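Local coordinates for protein glucanase (Clostridium thermocellum, PDB 5GXX) that probably hydrolyses beta-1,4-glucosidic bonds within cellulose chains, as a family 9 endoglucanase of the cellulosome, at residues 94-99 with 162-167; 119-124 with 541-546. The protein carries 1 engineered substitution. All blocks are in the same frame, centred on the assembly; numbering follows the deposited sequence.

Interaction 1 lies wholly inside the family 9 catalytic domain, where helices 85-101 and 162-178 meet. Interaction 2 joins that domain to the cellulose-binding-type beta domain: residues 119-124 follow helix 115-120, and residues 541-546 lie in the loop between strands 527-534 and 549-557. Their segments alternate along the chain, in the order 94-99, 119-124, 162-167, 541-546. The centres of the two contacts are 34 Å apart, on opposite sides of the centre of the chain, and their nearest atoms are about 14 Å apart. Interaction 1 therefore bears on packing within the helical barrel. Interaction 2 bears on how the second domain is set against it.

Interaction 1 of 2, residues 94-99 with 162-167; sequences FALDYL and DTYLRY
Two helices of the helical (alpha/alpha) barrel, the fold of family 9 catalytic domains, meet here through the side chain of Tyr164. Helix 162-178 sends this ring across to Leu96 and Asp97 on helix 85-101. The closest CA pair is Leu96 and Tyr164, 7.5 Å apart, and the Tyr164 side chain spans the gap. Leu96 CB makes a CH-pi contact 3.8 Å from the centroid of the Tyr164 ring, offset toward the hydroxyl-bearing rim. The branch atom Leu96 CD1 rests 3.6 Å from Tyr164 CE2. With Leu96 CG beside the backbone N (chi1 -64°) and the chain running on extended to CD1, both CB and CD1 lie over the same ring face. The two side chains cross at about a right angle. Ala93 and Val100 of helix 85-101, and Leu152 and Ser156 of helix 142-158, also touch Tyr164. The ring is thus buried, while its hydroxyl reaches the exposed Asp97. Leu96 packs on Ala65 of helix 58-75. Asp97 OD1 lies at the edge of the Tyr164 ring, near its plane, and carboxylate and ring planes are 51° apart. Tyr164 OH donates a 2.6 Å hydrogen bond to Asp97 OD1, from above the carboxylate plane, 43° out of it.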
loop_
_atom_site.group_PDB
_atom_site.type_symbol
_atom_site.label_atom_id
_atom_site.label_comp_id
_atom_site.label_asym_id
_atom_site.label_seq_id
_atom_site.Cartn_x
_atom_site.Cartn_y
_atom_site.Cartn_z
ATOM N N PHE A 94 21.610 -35.723 22.456
ATOM C CA PHE A 94 21.016 -34.400 22.318
ATOM C C PHE A 94 19.492 -34.505 22.239
ATOM O O PHE A 94 18.770 -33.729 22.870
ATOM C CB PHE A 94 21.618 -33.698 21.088
ATOM C CG PHE A 94 21.226 -32.261 20.965
ATOM C CD1 PHE A 94 21.994 -31.283 21.587
ATOM C CD2 PHE A 94 20.116 -31.883 20.225
ATOM C CE1 PHE A 94 21.649 -29.942 21.512
ATOM C CE2 PHE A 94 19.772 -30.538 20.146
ATOM C CZ PHE A 94 20.534 -29.571 20.781
ATOM N N ALA A 95 18.992 -35.461 21.462
ATOM C CA ALA A 95 17.556 -35.658 21.340
ATOM C C ALA A 95 16.964 -36.238 22.625
ATOM O O ALA A 95 15.918 -35.787 23.081
ATOM C CB ALA A 95 17.232 -36.557 20.143
ATOM N N LEU A 96 17.623 -37.242 23.198
ATOM C CA LEU A 96 17.161 -37.843 24.442
ATOM C C LEU A 96 17.088 -36.804 25.563
ATOM O O LEU A 96 16.137 -36.842 26.348
ATOM C CB LEU A 96 18.029 -39.033 24.869
ATOM C CG LEU A 96 17.956 -40.193 23.864
ATOM C CD1 LEU A 96 18.846 -41.341 24.308
ATOM C CD2 LEU A 96 16.547 -40.688 23.579
ATOM N N ASP A 97 18.043 -35.877 25.635
ATOM C CA ASP A 97 18.008 -34.841 26.670
ATOM C C ASP A 97 16.726 -34.019 26.567
ATOM O O ASP A 97 16.116 -33.673 27.577
ATOM C CB ASP A 97 19.244 -33.941 26.611
ATOM C CG ASP A 97 20.485 -34.642 27.127
ATOM O OD1 ASP A 97 20.360 -35.717 27.745
ATOM O OD2 ASP A 97 21.600 -34.125 26.915
ATOM N N TYR A 98 16.332 -33.690 25.340
ATOM C CA TYR A 98 15.075 -33.007 25.067
ATOM C C TYR A 98 13.869 -33.820 25.530
ATOM O O TYR A 98 12.994 -33.245 26.177
ATOM C CB TYR A 98 14.971 -32.570 23.592
ATOM C CG TYR A 98 13.578 -32.150 23.166
ATOM C CD1 TYR A 98 12.677 -33.084 22.661
ATOM C CD2 TYR A 98 13.149 -30.829 23.268
ATOM C CE1 TYR A 98 11.404 -32.717 22.257
ATOM C CE2 TYR A 98 11.877 -30.451 22.875
ATOM C CZ TYR A 98 11.007 -31.398 22.381
ATOM O OH TYR A 98 9.732 -31.058 21.985
ATOM N N LEU A 99 13.821 -35.121 25.251
ATOM C CA LEU A 99 12.667 -35.916 25.663
ATOM C C LEU A 99 12.524 -35.916 27.186
ATOM O O LEU A 99 11.405 -35.799 27.697
ATOM C CB LEU A 99 12.752 -37.351 25.152
ATOM C CG LEU A 99 12.829 -37.511 23.631
ATOM C CD1 LEU A 99 12.805 -38.986 23.241
ATOM C CD2 LEU A 99 11.687 -36.745 22.963
ATOM N N ASP A 162 21.457 -44.119 33.409
ATOM C CA ASP A 162 20.349 -44.480 34.291
ATOM C C ASP A 162 19.202 -43.470 34.312
ATOM O O ASP A 162 18.065 -43.836 34.612
ATOM C CB ASP A 162 20.847 -44.789 35.710
ATOM C CG ASP A 162 21.501 -46.160 35.803
ATOM O OD1 ASP A 162 21.052 -47.107 35.112
ATOM O OD2 ASP A 162 22.478 -46.301 36.565
ATOM N N THR A 163 19.493 -42.215 33.984
ATOM C CA THR A 163 18.470 -41.181 33.897
ATOM C C THR A 163 17.519 -41.531 32.756
ATOM O O THR A 163 16.303 -41.480 32.924
ATOM C CB THR A 163 19.097 -39.783 33.688
ATOM O OG1 THR A 163 19.855 -39.425 34.849
ATOM C CG2 THR A 163 18.051 -38.703 33.445
ATOM N N TYR A 164 18.071 -41.903 31.605
ATOM C CA TYR A 164 17.205 -42.227 30.481
ATOM C C TYR A 164 16.261 -43.377 30.836
ATOM O O TYR A 164 15.084 -43.342 30.471
ATOM C CB TYR A 164 17.994 -42.516 29.192
ATOM C CG TYR A 164 18.792 -41.341 28.652
ATOM C CD1 TYR A 164 18.457 -40.023 28.964
ATOM C CD2 TYR A 164 19.900 -41.549 27.834
ATOM C CE1 TYR A 164 19.201 -38.947 28.478
ATOM C CE2 TYR A 164 20.642 -40.493 27.361
ATOM C CZ TYR A 164 20.297 -39.195 27.681
ATOM O OH TYR A 164 21.052 -38.156 27.176
ATOM N N LEU A 165 16.753 -44.365 31.580
ATOM C CA LEU A 165 15.947 -45.520 31.960
ATOM C C LEU A 165 14.842 -45.119 32.937
ATOM O O LEU A 165 13.707 -45.581 32.826
ATOM C CB LEU A 165 16.818 -46.637 32.558
ATOM C CG LEU A 165 16.032 -47.866 33.032
ATOM C CD1 LEU A 165 15.229 -48.560 31.922
ATOM C CD2 LEU A 165 16.953 -48.853 33.731
ATOM N N ARG A 166 15.182 -44.234 33.872
ATOM C CA ARG A 166 14.205 -43.716 34.822
ATOM C C ARG A 166 13.028 -43.052 34.097
ATOM O O ARG A 166 11.862 -43.330 34.410
ATOM C CB ARG A 166 14.883 -42.746 35.791
ATOM C CG ARG A 166 13.935 -42.066 36.775
ATOM C CD ARG A 166 14.696 -41.121 37.712
ATOM N NE ARG A 166 13.808 -40.320 38.555
ATOM C CZ ARG A 166 13.268 -40.735 39.706
ATOM N NH1 ARG A 166 13.487 -41.966 40.157
ATOM N NH2 ARG A 166 12.474 -39.916 40.393
ATOM N N TYR A 167 13.342 -42.195 33.123
ATOM C CA TYR A 167 12.320 -41.491 32.351
ATOM C C TYR A 167 11.608 -42.407 31.363
ATOM O O TYR A 167 10.414 -42.238 31.125
ATOM C CB TYR A 167 12.889 -40.240 31.678
ATOM C CG TYR A 167 13.044 -39.110 32.677
ATOM C CD1 TYR A 167 14.125 -39.075 33.560
ATOM C CD2 TYR A 167 12.087 -38.101 32.763
ATOM C CE1 TYR A 167 14.249 -38.054 34.505
ATOM C CE2 TYR A 167 12.204 -37.073 33.700
ATOM C CZ TYR A 167 13.293 -37.050 34.557
ATOM O OH TYR A 167 13.414 -36.033 35.486
#

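Interaction 2 of 2, residues 119-124 with 541-546; sequences HKWWGS and CPIGQE
The boundary between the catalytic domain and the beta domain is bridged here by Trp121 and an inverse gamma turn centred on Pro542. The indole N-H of Trp121 is the direct polar link. Trp121 NE1 donates to Ile543 O at 2.8 Å, with an N-H...O angle of 161°. The acceptor lies almost in the indole plane, while the donor is tilted 24° from the carbonyl plane. CG is anti to the backbone N (chi1 177°), which sends the indole toward the loop; chi2 then turns the NE1 edge to Ile543. Beside the bond, Trp121 CZ2 touches Ile543 CG2 at 3.9 Å. Gly123 N lies over one face of the same ring, near its rim. The turn is closed by Ile543 N bonding to Cys541 O at 2.8 Å. Pro542 O accepts from two waters lying between it and residues 122-124. One also donates to Trp122 O at 2.8 Å; the other accepts from Ser124 N at 2.9 Å. Glu131 of helix 128-131 touches both Trp121 and Ile543. Arg364 NE hydrogen-bonds to Trp121 O, within the catalytic domain. The result is a catalytic barrel set against a beta-sandwich module, consistent with family 9 endoglucanases that carry a family 3c cellulose-binding module.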
loop_
_atom_site.group_PDB
_atom_site.type_symbol
_atom_site.label_atom_id
_atom_site.label_comp_id
_atom_site.label_asym_id
_atom_site.label_seq_id
_atom_site.Cartn_x
_atom_site.Cartn_y
_atom_site.Cartn_z
ATOM N N HIS A 119 4.795 -23.527 8.896
ATOM C CA HIS A 119 4.961 -23.865 7.488
ATOM C C HIS A 119 4.622 -22.727 6.546
ATOM O O HIS A 119 5.116 -22.682 5.420
ATOM C CB HIS A 119 4.138 -25.117 7.171
ATOM C CG HIS A 119 4.677 -26.340 7.837
ATOM N ND1 HIS A 119 4.156 -27.595 7.619
ATOM C CD2 HIS A 119 5.705 -26.499 8.704
ATOM C CE1 HIS A 119 4.834 -28.478 8.332
ATOM N NE2 HIS A 119 5.785 -27.840 8.990
ATOM N N LYS A 120 3.833 -21.768 7.023
ATOM C CA LYS A 120 3.452 -20.655 6.158
ATOM C C LYS A 120 4.625 -19.719 5.853
ATOM O O LYS A 120 4.604 -18.980 4.865
ATOM C CB LYS A 120 2.308 -19.896 6.823
ATOM C CG LYS A 120 1.492 -19.038 5.893
ATOM C CD LYS A 120 0.333 -18.425 6.681
ATOM C CE LYS A 120 -0.144 -17.115 6.068
ATOM N NZ LYS A 120 -0.283 -17.205 4.583
ATOM N N TRP A 121 5.670 -19.784 6.676
ATOM C CA TRP A 121 6.803 -18.867 6.576
ATOM C C TRP A 121 8.044 -19.638 6.136
ATOM O O TRP A 121 8.275 -20.758 6.600
ATOM C CB TRP A 121 7.051 -18.196 7.931
ATOM C CG TRP A 121 8.242 -17.276 7.984
ATOM C CD1 TRP A 121 8.320 -16.000 7.506
ATOM C CD2 TRP A 121 9.520 -17.572 8.558
ATOM N NE1 TRP A 121 9.571 -15.476 7.756
ATOM C CE2 TRP A 121 10.328 -16.423 8.396
ATOM C CE3 TRP A 121 10.062 -18.701 9.191
ATOM C CZ2 TRP A 121 11.648 -16.359 8.850
ATOM C CZ3 TRP A 121 11.372 -18.635 9.643
ATOM C CH2 TRP A 121 12.148 -17.470 9.474
ATOM N N TRP A 122 8.832 -19.010 5.270
ATOM C CA TRP A 122 10.036 -19.600 4.682
ATOM C C TRP A 122 11.222 -18.722 5.095
ATOM O O TRP A 122 11.337 -17.577 4.666
ATOM C CB TRP A 122 9.925 -19.698 3.149
ATOM C CG TRP A 122 10.956 -20.640 2.572
ATOM C CD1 TRP A 122 12.204 -20.317 2.120
ATOM C CD2 TRP A 122 10.845 -22.064 2.454
ATOM N NE1 TRP A 122 12.865 -21.448 1.687
ATOM C CE2 TRP A 122 12.053 -22.537 1.891
ATOM C CE3 TRP A 122 9.834 -22.989 2.752
ATOM C CZ2 TRP A 122 12.272 -23.893 1.617
ATOM C CZ3 TRP A 122 10.057 -24.332 2.483
ATOM C CH2 TRP A 122 11.273 -24.773 1.957
ATOM N N GLY A 123 12.085 -19.235 5.963
ATOM C CA GLY A 123 13.256 -18.486 6.403
ATOM C C GLY A 123 14.028 -19.299 7.422
ATOM O O GLY A 123 13.628 -20.412 7.766
ATOM N N SER A 124 15.128 -18.733 7.907
ATOM C CA SER A 124 16.111 -19.464 8.698
ATOM C C SER A 124 15.730 -19.548 10.174
ATOM O O SER A 124 15.165 -18.602 10.746
ATOM C CB SER A 124 17.491 -18.814 8.535
ATOM O OG SER A 124 17.917 -18.922 7.180
ATOM N N CYS A 541 16.100 -7.768 9.399
ATOM C CA CYS A 541 16.321 -9.209 9.517
ATOM C C CYS A 541 15.749 -9.951 8.316
ATOM O O CYS A 541 14.799 -9.483 7.674
ATOM C CB CYS A 541 15.691 -9.740 10.806
ATOM S SG CYS A 541 13.975 -9.264 11.069
ATOM N N PRO A 542 16.351 -11.105 7.982
ATOM C CA PRO A 542 15.970 -11.771 6.747
ATOM C C PRO A 542 14.683 -12.602 6.863
ATOM O O PRO A 542 14.703 -13.816 6.654
ATOM C CB PRO A 542 17.202 -12.647 6.470
ATOM C CG PRO A 542 17.758 -12.951 7.840
ATOM C CD PRO A 542 17.667 -11.585 8.462
ATOM N N ILE A 543 13.554 -11.951 7.139
ATOM C CA ILE A 543 12.307 -12.665 7.433
ATOM C C ILE A 543 11.164 -12.420 6.457
ATOM O O ILE A 543 10.060 -12.977 6.618
ATOM C CB ILE A 543 11.783 -12.419 8.868
ATOM C CG1 ILE A 543 11.238 -10.993 9.046
ATOM C CG2 ILE A 543 12.833 -12.767 9.932
ATOM C CD1 ILE A 543 10.499 -10.793 10.350
ATOM N N GLY A 544 11.437 -11.571 5.469
ATOM C CA GLY A 544 10.445 -11.224 4.454
ATOM C C GLY A 544 10.825 -9.977 3.684
ATOM O O GLY A 544 11.871 -9.351 3.917
ATOM N N GLN A 545 9.939 -9.624 2.755
ATOM C CA GLN A 545 10.161 -8.555 1.803
ATOM C C GLN A 545 10.378 -7.188 2.452
ATOM O O GLN A 545 11.238 -6.434 2.005
ATOM C CB GLN A 545 8.960 -8.508 0.854
ATOM C CG GLN A 545 9.089 -7.497 -0.267
ATOM C CD GLN A 545 10.191 -7.861 -1.242
ATOM O OE1 GLN A 545 10.361 -9.027 -1.600
ATOM N NE2 GLN A 545 10.935 -6.857 -1.691
ATOM N N GLU A 546 9.652 -6.889 3.523
ATOM C CA GLU A 546 9.748 -5.578 4.160
ATOM C C GLU A 546 10.963 -5.487 5.076
ATOM O O GLU A 546 11.616 -4.458 5.162
ATOM C CB GLU A 546 8.471 -5.254 4.949
ATOM C CG GLU A 546 7.214 -5.182 4.079
ATOM C CD GLU A 546 7.423 -4.376 2.812
ATOM O OE1 GLU A 546 7.783 -3.181 2.927
ATOM O OE2 GLU A 546 7.232 -4.939 1.709
HETATM O O HOH W 1 12.663 -15.091 4.947
HETATM O O HOH W 2 16.104 -16.227 6.794
#